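Local coordinates for protein Cys-Gly metallodipeptidase DUG1 (Saccharomyces cerevisiae, PDB 4G1P) that hydrolyses the dipeptide Cys-Gly with the help of divalent metal ions and is the catalytic component of the glutathione-degrading complex, at residues F159-V164 with A470-Y475; P209-G214 with A397-A402; L408-D413 with I458-G463; L438-G443 with K466-Y471. One frame throughout, in Å; residues are numbered along the deposited sequence.

Interaction 1: F159-V164 with A470-Y475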
loop_
_atom_site.group_PDB
_atom_site.type_symbol
_atom_site.label_atom_id
_atom_site.label_comp_id
_atom_site.label_asym_id
_atom_site.label_seq_id
_atom_site.Cartn_x
_atom_site.Cartn_y
_atom_site.Cartn_z
ATOM N N PHE A 159 33.964 -36.750 -10.619
ATOM C CA PHE A 159 32.875 -35.868 -11.037
ATOM C C PHE A 159 32.621 -36.058 -12.534
ATOM O O PHE A 159 33.542 -35.977 -13.336
ATOM C CB PHE A 159 33.177 -34.404 -10.708
ATOM C CG PHE A 159 31.955 -33.516 -10.738
ATOM C CD1 PHE A 159 30.940 -33.684 -9.815
ATOM C CD2 PHE A 159 31.819 -32.530 -11.695
ATOM C CE1 PHE A 159 29.827 -32.885 -9.845
ATOM C CE2 PHE A 159 30.708 -31.725 -11.725
ATOM C CZ PHE A 159 29.705 -31.904 -10.804
ATOM N N PRO A 160 31.366 -36.324 -12.915
ATOM C CA PRO A 160 31.124 -36.824 -14.270
ATOM C C PRO A 160 31.153 -35.776 -15.381
ATOM O O PRO A 160 31.224 -36.162 -16.548
ATOM C CB PRO A 160 29.734 -37.452 -14.161
ATOM C CG PRO A 160 29.080 -36.712 -13.051
ATOM C CD PRO A 160 30.157 -36.374 -12.075
ATOM N N VAL A 161 31.084 -34.486 -15.057
ATOM C CA VAL A 161 31.091 -33.473 -16.111
ATOM C C VAL A 161 31.933 -32.270 -15.719
ATOM O O VAL A 161 32.436 -32.208 -14.618
ATOM C CB VAL A 161 29.661 -32.964 -16.467
ATOM C CG1 VAL A 161 28.712 -34.114 -16.828
ATOM C CG2 VAL A 161 29.096 -32.110 -15.329
ATOM N N ASN A 162 32.095 -31.323 -16.634
ATOM C CA ASN A 162 32.627 -30.023 -16.274
ATOM C C ASN A 162 31.458 -29.112 -15.940
ATOM O O ASN A 162 30.608 -28.863 -16.789
ATOM C CB ASN A 162 33.436 -29.425 -17.415
ATOM C CG ASN A 162 34.577 -30.325 -17.856
ATOM O OD1 ASN A 162 35.467 -30.662 -17.075
ATOM N ND2 ASN A 162 34.549 -30.724 -19.112
ATOM N N LEU A 163 31.408 -28.633 -14.701
ATOM C CA LEU A 163 30.318 -27.788 -14.275
ATOM C C LEU A 163 30.657 -26.330 -14.524
ATOM O O LEU A 163 31.789 -25.910 -14.341
ATOM C CB LEU A 163 30.008 -28.011 -12.801
ATOM C CG LEU A 163 28.596 -27.544 -12.475
ATOM C CD1 LEU A 163 27.582 -28.429 -13.207
ATOM C CD2 LEU A 163 28.357 -27.541 -10.970
ATOM N N VAL A 164 29.671 -25.568 -14.969
ATOM C CA VAL A 164 29.841 -24.145 -15.198
ATOM C C VAL A 164 28.641 -23.482 -14.577
ATOM O O VAL A 164 27.525 -23.995 -14.666
ATOM C CB VAL A 164 29.918 -23.803 -16.692
ATOM C CG1 VAL A 164 29.920 -22.302 -16.911
ATOM C CG2 VAL A 164 31.159 -24.405 -17.282
ATOM N N ALA A 470 22.675 -37.988 -9.820
ATOM C CA ALA A 470 22.503 -39.076 -10.767
ATOM C C ALA A 470 22.309 -38.518 -12.167
ATOM O O ALA A 470 22.821 -39.069 -13.145
ATOM C CB ALA A 470 21.345 -39.964 -10.375
ATOM N N TYR A 471 21.583 -37.411 -12.252
ATOM C CA TYR A 471 21.378 -36.753 -13.535
ATOM C C TYR A 471 22.696 -36.356 -14.205
ATOM O O TYR A 471 22.892 -36.645 -15.379
ATOM C CB TYR A 471 20.438 -35.551 -13.404
ATOM C CG TYR A 471 20.773 -34.458 -14.361
ATOM C CD1 TYR A 471 20.403 -34.539 -15.689
ATOM C CD2 TYR A 471 21.484 -33.347 -13.944
ATOM C CE1 TYR A 471 20.729 -33.537 -16.572
ATOM C CE2 TYR A 471 21.811 -32.350 -14.814
ATOM C CZ TYR A 471 21.428 -32.446 -16.125
ATOM O OH TYR A 471 21.756 -31.445 -16.995
ATOM N N LEU A 472 23.601 -35.709 -13.479
ATOM C CA LEU A 472 24.907 -35.393 -14.060
ATOM C C LEU A 472 25.646 -36.672 -14.482
ATOM O O LEU A 472 26.285 -36.723 -15.528
ATOM C CB LEU A 472 25.773 -34.560 -13.102
ATOM C CG LEU A 472 25.296 -33.135 -12.777
ATOM C CD1 LEU A 472 26.123 -32.514 -11.667
ATOM C CD2 LEU A 472 25.343 -32.244 -14.002
ATOM N N GLN A 473 25.546 -37.706 -13.662
ATOM C CA GLN A 473 26.212 -38.953 -13.950
ATOM C C GLN A 473 25.647 -39.593 -15.214
ATOM O O GLN A 473 26.399 -39.962 -16.128
ATOM C CB GLN A 473 26.078 -39.911 -12.767
ATOM C CG GLN A 473 26.755 -41.252 -13.000
ATOM C CD GLN A 473 28.239 -41.109 -13.295
ATOM O OE1 GLN A 473 28.975 -40.484 -12.538
ATOM N NE2 GLN A 473 28.678 -41.683 -14.401
ATOM N N TYR A 474 24.326 -39.724 -15.271
ATOM C CA TYR A 474 23.703 -40.381 -16.408
ATOM C C TYR A 474 23.896 -39.587 -17.686
ATOM O O TYR A 474 24.166 -40.159 -18.748
ATOM C CB TYR A 474 22.224 -40.618 -16.175
ATOM C CG TYR A 474 21.938 -41.698 -15.176
ATOM C CD1 TYR A 474 22.859 -42.710 -14.930
ATOM C CD2 TYR A 474 20.749 -41.701 -14.462
ATOM C CE1 TYR A 474 22.591 -43.708 -13.994
ATOM C CE2 TYR A 474 20.472 -42.683 -13.535
ATOM C CZ TYR A 474 21.390 -43.684 -13.303
ATOM O OH TYR A 474 21.095 -44.648 -12.365
ATOM N N TYR A 475 23.745 -38.272 -17.588
ATOM C CA TYR A 475 23.956 -37.429 -18.744
ATOM C C TYR A 475 25.357 -37.664 -19.309
ATOM O O TYR A 475 25.522 -37.820 -20.525
ATOM C CB TYR A 475 23.708 -35.948 -18.430
ATOM C CG TYR A 475 23.969 -35.069 -19.623
ATOM C CD1 TYR A 475 23.094 -35.053 -20.697
ATOM C CD2 TYR A 475 25.118 -34.295 -19.704
ATOM C CE1 TYR A 475 23.338 -34.274 -21.801
ATOM C CE2 TYR A 475 25.370 -33.508 -20.810
ATOM C CZ TYR A 475 24.474 -33.505 -21.851
ATOM O OH TYR A 475 24.715 -32.726 -22.949
#
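The phenyl ring of Phe159 meets Leu472 at its outer corner: Phe159 CZ lies 3.7 Å from Leu472 CD1, and Phe159 CE1 follows at 4.1 Å. This methyl approaches obliquely, so the pair is plain apolar packing. CG of Phe159 lies anti to the backbone N (chi1 -163°), and although CB points away from the helix the far end of the ring, CZ, comes back to it. The same ring makes edge-to-face contacts with Phe88 and Phe152, so Leu472 is an aliphatic neighbour of a ring that also meets two aromatic ones.

The second ring, that of Pro160, is pressed against helix backbone. Pro160 CG sits 3.7 Å from Leu472 C, and its neighbour Pro160 CB is 3.5 Å from Gln473 OE1. The Gln473 chain, whose CB points away, bends at chi2 (58°), which turns CD back toward Pro160; the other end of the amide, NE2, is hydrogen-bonded to Glu477. One side chain thus serves both an apolar neighbour and a charged one.

Leu472 is the centre of the contact, three of its side-chain carbons going to three partners. CB faces the proline, CD1 the phenyl ring, and Leu472 CD2 lies 4.0 Å from Val161 CG2, the two side chains crossing at about a right angle. Leu163 CD1 is more distant, 4.5 Å from Leu472 CD2. All six touching residues are buried.

The contact joins helix 458-477 to the turn leading into strand 162-168, an inner strand of the six-stranded sheet. Helix 135-154 packs beside it through Val149 and Phe152, while Asn162 and Val164 bond to strand 96-102.

Interaction 2: P209-G214 with A397-A402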
loop_
_atom_site.group_PDB
_atom_site.type_symbol
_atom_site.label_atom_id
_atom_site.label_comp_id
_atom_site.label_asym_id
_atom_site.label_seq_id
_atom_site.Cartn_x
_atom_site.Cartn_y
_atom_site.Cartn_z
ATOM N N PRO A 209 7.389 -36.429 -8.055
ATOM C CA PRO A 209 8.380 -35.605 -8.754
ATOM C C PRO A 209 8.018 -35.397 -10.213
ATOM O O PRO A 209 7.273 -36.188 -10.784
ATOM C CB PRO A 209 9.672 -36.423 -8.632
ATOM C CG PRO A 209 9.225 -37.811 -8.339
ATOM C CD PRO A 209 7.963 -37.686 -7.555
ATOM N N VAL A 210 8.528 -34.324 -10.802
ATOM C CA VAL A 210 8.212 -33.985 -12.184
ATOM C C VAL A 210 9.469 -33.524 -12.901
ATOM O O VAL A 210 10.464 -33.167 -12.278
ATOM C CB VAL A 210 7.132 -32.843 -12.301
ATOM C CG1 VAL A 210 5.947 -33.114 -11.406
ATOM C CG2 VAL A 210 7.725 -31.501 -11.959
ATOM N N LEU A 211 9.425 -33.542 -14.219
ATOM C CA LEU A 211 10.423 -32.825 -14.987
ATOM C C LEU A 211 9.662 -31.819 -15.843
ATOM O O LEU A 211 8.560 -32.099 -16.343
ATOM C CB LEU A 211 11.276 -33.777 -15.825
ATOM C CG LEU A 211 12.061 -34.800 -14.996
ATOM C CD1 LEU A 211 12.835 -35.711 -15.902
ATOM C CD2 LEU A 211 13.003 -34.108 -14.017
ATOM N N THR A 212 10.230 -30.629 -15.976
ATOM C CA THR A 212 9.480 -29.536 -16.530
ATOM C C THR A 212 10.002 -29.168 -17.891
ATOM O O THR A 212 11.186 -28.902 -18.056
ATOM C CB THR A 212 9.472 -28.344 -15.570
ATOM O OG1 THR A 212 8.768 -28.724 -14.381
ATOM C CG2 THR A 212 8.770 -27.141 -16.198
ATOM N N TYR A 213 9.110 -29.168 -18.876
ATOM C CA TYR A 213 9.508 -28.884 -20.249
ATOM C C TYR A 213 8.937 -27.575 -20.815
ATOM O O TYR A 213 9.165 -27.255 -21.989
ATOM C CB TYR A 213 9.173 -30.074 -21.164
ATOM C CG TYR A 213 7.691 -30.362 -21.330
ATOM C CD1 TYR A 213 7.026 -31.218 -20.462
ATOM C CD2 TYR A 213 6.966 -29.789 -22.361
ATOM C CE1 TYR A 213 5.691 -31.483 -20.612
ATOM C CE2 TYR A 213 5.631 -30.042 -22.514
ATOM C CZ TYR A 213 4.995 -30.890 -21.645
ATOM O OH TYR A 213 3.653 -31.147 -21.812
ATOM N N GLY A 214 8.213 -26.816 -19.989
ATOM C CA GLY A 214 7.600 -25.568 -20.438
ATOM C C GLY A 214 7.338 -24.494 -19.389
ATOM O O GLY A 214 6.887 -24.780 -18.281
ATOM N N ALA A 397 18.320 -35.940 -24.668
ATOM C CA ALA A 397 19.271 -36.603 -23.786
ATOM C C ALA A 397 19.075 -36.206 -22.322
ATOM O O ALA A 397 19.050 -37.063 -21.441
ATOM C CB ALA A 397 20.704 -36.302 -24.239
ATOM N N GLN A 398 18.916 -34.905 -22.075
ATOM C CA GLN A 398 18.847 -34.383 -20.706
ATOM C C GLN A 398 17.667 -34.915 -19.913
ATOM O O GLN A 398 17.836 -35.361 -18.783
ATOM C CB GLN A 398 18.847 -32.853 -20.686
ATOM C CG GLN A 398 20.229 -32.232 -20.843
ATOM C CD GLN A 398 20.309 -30.861 -20.206
ATOM O OE1 GLN A 398 20.406 -30.739 -18.985
ATOM N NE2 GLN A 398 20.247 -29.822 -21.025
ATOM N N PHE A 399 16.481 -34.874 -20.509
ATOM C CA PHE A 399 15.279 -35.380 -19.851
ATOM C C PHE A 399 15.365 -36.889 -19.606
ATOM O O PHE A 399 14.912 -37.390 -18.586
ATOM C CB PHE A 399 14.019 -35.020 -20.655
ATOM C CG PHE A 399 13.559 -33.595 -20.471
ATOM C CD1 PHE A 399 12.785 -33.238 -19.381
ATOM C CD2 PHE A 399 13.890 -32.621 -21.390
ATOM C CE1 PHE A 399 12.357 -31.921 -19.197
ATOM C CE2 PHE A 399 13.457 -31.307 -21.229
ATOM C CZ PHE A 399 12.692 -30.958 -20.121
ATOM N N THR A 400 15.963 -37.610 -20.542
ATOM C CA THR A 400 16.158 -39.037 -20.361
ATOM C C THR A 400 17.063 -39.290 -19.174
ATOM O O THR A 400 16.729 -40.054 -18.272
ATOM C CB THR A 400 16.775 -39.659 -21.602
ATOM O OG1 THR A 400 15.969 -39.325 -22.740
ATOM C CG2 THR A 400 16.851 -41.153 -21.448
ATOM N N ALA A 401 18.209 -38.624 -19.177
ATOM C CA ALA A 401 19.131 -38.677 -18.048
ATOM C C ALA A 401 18.420 -38.314 -16.739
ATOM O O ALA A 401 18.536 -39.035 -15.742
ATOM C CB ALA A 401 20.322 -37.756 -18.285
ATOM N N ALA A 402 17.677 -37.206 -16.760
ATOM C CA ALA A 402 16.979 -36.727 -15.569
ATOM C C ALA A 402 15.878 -37.687 -15.169
ATOM O O ALA A 402 15.645 -37.903 -13.982
ATOM C CB ALA A 402 16.415 -35.319 -15.780
#
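Leu211 and Phe399 form the tight part of this contact, together with Ala402. Leu211 CD1 lies 3.6 Å from Ala402 CB, which points toward the strand from the following helical turn. Lower on the same side chain, Leu211 CB is 3.9 Å from Phe399 CD1 and near the plane of the ring, at its edge. The carbonyl of Thr212 also meets that edge, with Thr212 O 3.3 Å from Phe399 CZ. The ring therefore enters edge-on, reaching the strand with CG anti to the carbonyl carbon (chi1 -79°).

Beyond the ring the packing thins. Tyr213 contributes its CB, 3.8 Å from Phe399 CZ, while its phenol leads away; on the helix, Thr400 faces away and is partly exposed. An alanine in place of Phe399 would probably leave Leu211 CB, Tyr213 CB and the Thr212 carbonyl facing a gap, since the ring atoms that touch them would be gone.

Strand 210-214 and helix 397-402 run nearly antiparallel, at 167°, with their axes 9.9 Å apart. The strand continues into the long strand 210-226, paired with strand 415-419; strand 437-439 lies alongside, its Leu438 touching both Phe399 and Ala402.

Interaction 3: L408-D413 with I458-G463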
loop_
_atom_site.group_PDB
_atom_site.type_symbol
_atom_site.label_atom_id
_atom_site.label_comp_id
_atom_site.label_asym_id
_atom_site.label_seq_id
_atom_site.Cartn_x
_atom_site.Cartn_y
_atom_site.Cartn_z
ATOM N N LEU A 408 15.494 -43.433 -10.160
ATOM C CA LEU A 408 16.437 -44.029 -9.234
ATOM C C LEU A 408 16.208 -43.590 -7.799
ATOM O O LEU A 408 16.240 -44.417 -6.897
ATOM C CB LEU A 408 17.856 -43.661 -9.642
ATOM C CG LEU A 408 18.948 -44.156 -8.710
ATOM C CD1 LEU A 408 18.914 -45.679 -8.675
ATOM C CD2 LEU A 408 20.297 -43.644 -9.194
ATOM N N VAL A 409 15.975 -42.295 -7.591
ATOM C CA VAL A 409 15.883 -41.735 -6.248
ATOM C C VAL A 409 14.487 -41.876 -5.662
ATOM O O VAL A 409 14.324 -42.297 -4.519
ATOM C CB VAL A 409 16.280 -40.236 -6.227
ATOM C CG1 VAL A 409 16.096 -39.642 -4.840
ATOM C CG2 VAL A 409 17.710 -40.045 -6.711
ATOM N N TYR A 410 13.473 -41.517 -6.434
ATOM C CA TYR A 410 12.108 -41.543 -5.916
ATOM C C TYR A 410 11.303 -42.796 -6.278
ATOM O O TYR A 410 10.122 -42.890 -5.948
ATOM C CB TYR A 410 11.341 -40.303 -6.364
ATOM C CG TYR A 410 11.851 -39.004 -5.801
ATOM C CD1 TYR A 410 11.546 -38.623 -4.503
ATOM C CD2 TYR A 410 12.615 -38.138 -6.585
ATOM C CE1 TYR A 410 11.993 -37.416 -3.998
ATOM C CE2 TYR A 410 13.075 -36.936 -6.089
ATOM C CZ TYR A 410 12.760 -36.575 -4.795
ATOM O OH TYR A 410 13.211 -35.370 -4.296
ATOM N N GLY A 411 11.929 -43.748 -6.963
ATOM C CA GLY A 411 11.294 -45.025 -7.237
ATOM C C GLY A 411 10.088 -45.005 -8.162
ATOM O O GLY A 411 9.403 -46.019 -8.297
ATOM N N VAL A 412 9.809 -43.859 -8.781
ATOM C CA VAL A 412 8.776 -43.765 -9.814
ATOM C C VAL A 412 9.328 -42.910 -10.926
ATOM O O VAL A 412 10.313 -42.210 -10.733
ATOM C CB VAL A 412 7.480 -43.097 -9.314
ATOM C CG1 VAL A 412 6.743 -43.998 -8.351
ATOM C CG2 VAL A 412 7.791 -41.756 -8.657
ATOM N N ASP A 413 8.711 -42.966 -12.096
ATOM C CA ASP A 413 9.108 -42.069 -13.171
ATOM C C ASP A 413 8.368 -40.749 -12.987
ATOM O O ASP A 413 7.202 -40.731 -12.599
ATOM C CB ASP A 413 8.842 -42.687 -14.549
ATOM C CG ASP A 413 9.734 -43.897 -14.837
ATOM O OD1 ASP A 413 10.973 -43.727 -14.936
ATOM O OD2 ASP A 413 9.199 -45.020 -14.979
ATOM N N ILE A 458 12.767 -31.408 3.662
ATOM C CA ILE A 458 14.106 -31.988 3.671
ATOM C C ILE A 458 14.188 -33.178 2.707
ATOM O O ILE A 458 15.237 -33.430 2.105
ATOM C CB ILE A 458 14.555 -32.380 5.103
ATOM C CG1 ILE A 458 14.533 -31.152 6.011
ATOM C CG2 ILE A 458 15.948 -32.947 5.101
ATOM C CD1 ILE A 458 15.019 -31.410 7.420
ATOM N N SER A 459 13.067 -33.877 2.533
ATOM C CA SER A 459 13.014 -34.998 1.596
ATOM C C SER A 459 13.256 -34.545 0.169
ATOM O O SER A 459 13.908 -35.242 -0.597
ATOM C CB SER A 459 11.690 -35.754 1.695
ATOM O OG SER A 459 10.621 -34.943 1.256
ATOM N N ASN A 460 12.746 -33.368 -0.181
ATOM C CA ASN A 460 13.016 -32.783 -1.502
ATOM C C ASN A 460 14.424 -32.219 -1.604
ATOM O O ASN A 460 15.051 -32.249 -2.664
ATOM C CB ASN A 460 12.002 -31.696 -1.827
ATOM C CG ASN A 460 10.630 -32.258 -2.099
ATOM O OD1 ASN A 460 9.958 -32.745 -1.186
ATOM N ND2 ASN A 460 10.197 -32.189 -3.356
ATOM N N PHE A 461 14.918 -31.705 -0.489
ATOM C CA PHE A 461 16.262 -31.175 -0.446
ATOM C C PHE A 461 17.240 -32.310 -0.711
ATOM O O PHE A 461 18.022 -32.252 -1.656
ATOM C CB PHE A 461 16.529 -30.511 0.904
ATOM C CG PHE A 461 17.838 -29.821 0.981
ATOM C CD1 PHE A 461 18.333 -29.139 -0.111
ATOM C CD2 PHE A 461 18.589 -29.855 2.151
ATOM C CE1 PHE A 461 19.564 -28.502 -0.055
ATOM C CE2 PHE A 461 19.823 -29.210 2.226
ATOM C CZ PHE A 461 20.307 -28.529 1.124
ATOM N N VAL A 462 17.166 -33.354 0.104
ATOM C CA VAL A 462 18.053 -34.497 -0.057
ATOM C C VAL A 462 17.765 -35.253 -1.354
ATOM O O VAL A 462 18.684 -35.536 -2.130
ATOM C CB VAL A 462 17.969 -35.459 1.138
ATOM C CG1 VAL A 462 18.766 -36.721 0.859
ATOM C CG2 VAL A 462 18.458 -34.765 2.406
ATOM N N GLY A 463 16.492 -35.560 -1.591
ATOM C CA GLY A 463 16.087 -36.233 -2.814
ATOM C C GLY A 463 16.536 -35.497 -4.063
ATOM O O GLY A 463 16.984 -36.119 -5.042
#
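Tyr410 and Gly463 make the main contact where the end of one helix meets the first turns of another. The tyrosine can be followed outward. Its CB rests on Pro209, outside the two segments. CG lies anti to the carbonyl carbon (chi1 -66°), and the ring beyond it extends to helix 458-477. Along the ring, Tyr410 CE2 comes to 4.1 Å from Gly463 O, and Tyr410 CZ to 3.9 Å from Gly463 CA. The hydroxyl at the tip comes closest to Gly463: Tyr410 OH is 3.3 Å from Gly463 CA and equally near the carbonyl carbon of that glycine. It also approaches the preceding turn, with Tyr410 OH 3.8 Å from Asn460 CA and 3.8 Å from Ser459 O. A CB on Gly463 would point toward the tyrosine and collide with its hydroxyl, so the lack of a side chain permits this approach.

Val409 supports the tyrosine from its own helix. Its CG1 lies 4.1 Å above one face of the Tyr410 ring, offset toward the rim, and at the same time touches the far helix, with Val409 CG1 3.6 Å from Gly463 O. An alanine in place of Tyr410 would probably open a gap over Gly463 and leave Trp203, which stacks edge-to-face with the ring, without its aromatic mate.

The polar ends of Ser459 and Asn460 turn to other work, both hydrogen-bonding Arg444. The contact fastens the C-terminal end of helix 397-410 to the N-terminal turns of helix 458-477, with Phe9 of helix 5-14 against Val409 and Ser144 and Asn147 of helix 135-154 against Phe461.

Interaction 4: L438-G443 with K466-Y471; sequences LLLPMG and KTMAAY
Leu440, Thr467 and Met468 pack helix 458-477 against the outermost strand, 437-439, of the mixed six-stranded sheet and the loop that follows it, a helix-on-sheet layer of the alpha/beta scaffold of this M20 peptidase.

Polar bonds fix the surroundings. Tyr471 OH bonds to Gln398 OE1 of helix 397-410, Leu440 O accepts from Ser199 OG, and Met442 O accepts from Asn460 ND2, tying the loop to the start of helix 458-477.

The contact across the segments is apolar. Leu440 points toward the helix and divides its two methyls: Leu440 CD1 is 3.8 Å from Met468 CG, while Leu440 CD2 is 4.0 Å from Thr467 CG2, both pairs crossing at a slant. Thr467 can offer this methyl because its OG1 lies beside the backbone N (chi1 -64°), where it is hydrogen-bonded to Gly463 O one turn earlier. Leu438 and the Tyr471 ring meet tip to tip, with Leu438 CD2 3.5 Å from Tyr471 CE1. The two methionines close the far end. Met468 runs extended beyond CG and touches Ser144 and Trp145 of helix 135-154, and the terminal methyls meet, Met442 CE lying 4.3 Å from Met468 CE.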
loop_
_atom_site.group_PDB
_atom_site.type_symbol
_atom_site.label_atom_id
_atom_site.label_comp_id
_atom_site.label_asym_id
_atom_site.label_seq_id
_atom_site.Cartn_x
_atom_site.Cartn_y
_atom_site.Cartn_z
ATOM N N LEU A 438 17.087 -28.195 -19.528
ATOM C CA LEU A 438 16.261 -29.018 -18.657
ATOM C C LEU A 438 15.880 -28.266 -17.372
ATOM O O LEU A 438 16.734 -27.635 -16.745
ATOM C CB LEU A 438 17.026 -30.278 -18.295
ATOM C CG LEU A 438 16.510 -31.013 -17.066
ATOM C CD1 LEU A 438 15.229 -31.747 -17.396
ATOM C CD2 LEU A 438 17.568 -31.973 -16.550
ATOM N N LEU A 439 14.611 -28.334 -16.975
ATOM C CA LEU A 439 14.205 -27.807 -15.674
ATOM C C LEU A 439 13.991 -28.920 -14.657
ATOM O O LEU A 439 13.134 -29.775 -14.840
ATOM C CB LEU A 439 12.932 -26.985 -15.793
ATOM C CG LEU A 439 12.974 -25.841 -16.783
ATOM C CD1 LEU A 439 11.713 -25.052 -16.628
ATOM C CD2 LEU A 439 14.188 -24.982 -16.548
ATOM N N LEU A 440 14.762 -28.879 -13.574
ATOM C CA LEU A 440 14.777 -29.939 -12.562
ATOM C C LEU A 440 14.308 -29.401 -11.221
ATOM O O LEU A 440 15.122 -29.034 -10.373
ATOM C CB LEU A 440 16.205 -30.459 -12.381
ATOM C CG LEU A 440 16.480 -31.937 -12.101
ATOM C CD1 LEU A 440 17.858 -32.098 -11.512
ATOM C CD2 LEU A 440 15.429 -32.582 -11.221
ATOM N N PRO A 441 12.992 -29.372 -11.014
ATOM C CA PRO A 441 12.400 -28.830 -9.783
ATOM C C PRO A 441 12.904 -29.537 -8.533
ATOM O O PRO A 441 12.948 -30.759 -8.472
ATOM C CB PRO A 441 10.909 -29.121 -9.954
ATOM C CG PRO A 441 10.863 -30.303 -10.864
ATOM C CD PRO A 441 12.007 -30.088 -11.838
ATOM N N MET A 442 13.284 -28.770 -7.526
ATOM C CA MET A 442 13.630 -29.390 -6.270
ATOM C C MET A 442 12.398 -29.557 -5.409
ATOM O O MET A 442 12.072 -30.671 -4.995
ATOM C CB MET A 442 14.670 -28.576 -5.518
ATOM C CG MET A 442 14.940 -29.101 -4.123
ATOM S SD MET A 442 16.564 -28.599 -3.583
ATOM C CE MET A 442 17.578 -29.947 -4.205
ATOM N N GLY A 443 11.713 -28.451 -5.138
ATOM C CA GLY A 443 10.653 -28.465 -4.149
ATOM C C GLY A 443 9.258 -28.856 -4.611
ATOM O O GLY A 443 9.034 -29.231 -5.773
ATOM N N LYS A 466 20.473 -35.809 -4.591
ATOM C CA LYS A 466 20.775 -37.120 -5.121
ATOM C C LYS A 466 20.287 -37.193 -6.555
ATOM O O LYS A 466 20.944 -37.798 -7.395
ATOM C CB LYS A 466 20.126 -38.200 -4.258
ATOM C CG LYS A 466 20.686 -38.248 -2.840
ATOM C CD LYS A 466 19.938 -39.229 -1.957
ATOM C CE LYS A 466 20.657 -39.452 -0.626
ATOM N NZ LYS A 466 19.986 -40.467 0.229
ATOM N N THR A 467 19.154 -36.556 -6.849
ATOM C CA THR A 467 18.653 -36.565 -8.219
ATOM C C THR A 467 19.561 -35.742 -9.136
ATOM O O THR A 467 19.833 -36.123 -10.282
ATOM C CB THR A 467 17.184 -36.091 -8.322
ATOM O OG1 THR A 467 16.337 -37.011 -7.629
ATOM C CG2 THR A 467 16.728 -36.034 -9.778
ATOM N N MET A 468 20.049 -34.624 -8.626
ATOM C CA MET A 468 21.003 -33.834 -9.382
ATOM C C MET A 468 22.287 -34.635 -9.627
ATOM O O MET A 468 22.882 -34.569 -10.705
ATOM C CB MET A 468 21.336 -32.537 -8.639
ATOM C CG MET A 468 20.224 -31.509 -8.550
ATOM S SD MET A 468 20.805 -30.173 -7.473
ATOM C CE MET A 468 19.667 -28.826 -7.821
ATOM N N ALA A 469 22.726 -35.384 -8.626
ATOM C CA ALA A 469 23.938 -36.178 -8.780
ATOM C C ALA A 469 23.784 -37.264 -9.852
ATOM O O ALA A 469 24.654 -37.450 -10.700
ATOM C CB ALA A 469 24.324 -36.798 -7.452
ATOM N N ALA A 470 22.675 -37.988 -9.820
ATOM C CA ALA A 470 22.503 -39.076 -10.767
ATOM C C ALA A 470 22.309 -38.518 -12.167
ATOM O O ALA A 470 22.821 -39.069 -13.145
ATOM C CB ALA A 470 21.345 -39.964 -10.375
ATOM N N TYR A 471 21.583 -37.411 -12.252
ATOM C CA TYR A 471 21.378 -36.753 -13.535
ATOM C C TYR A 471 22.696 -36.356 -14.205
ATOM O O TYR A 471 22.892 -36.645 -15.379
ATOM C CB TYR A 471 20.438 -35.551 -13.404
ATOM C CG TYR A 471 20.773 -34.458 -14.361
ATOM C CD1 TYR A 471 20.403 -34.539 -15.689
ATOM C CD2 TYR A 471 21.484 -33.347 -13.944
ATOM C CE1 TYR A 471 20.729 -33.537 -16.572
ATOM C CE2 TYR A 471 21.811 -32.350 -14.814
ATOM C CZ TYR A 471 21.428 -32.446 -16.125
ATOM O OH TYR A 471 21.756 -31.445 -16.995
#

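How the interactions relate
Interactions 1 and 4 use overlapping turns of helix 458-477, sharing Ala470 and Tyr471, with centres about 11 Å apart, and both reach the six-stranded sheet. Interaction 3 adds the start of that helix. Helix 397-410 carries interaction 2 near its beginning and interaction 3 at its end. Interaction 4 lies centrally, its centre about 9 Å from those of interactions 2 and 3; Thr212 N to Leu439 O, 3.2 Å, is a probable hydrogen bond linking 2 to 4. These two approach the active site: the side chains of Thr212 and Met442 lie about 11 and 10 Å from a bound zinc ion, whereas interactions 1 and 3 are remote.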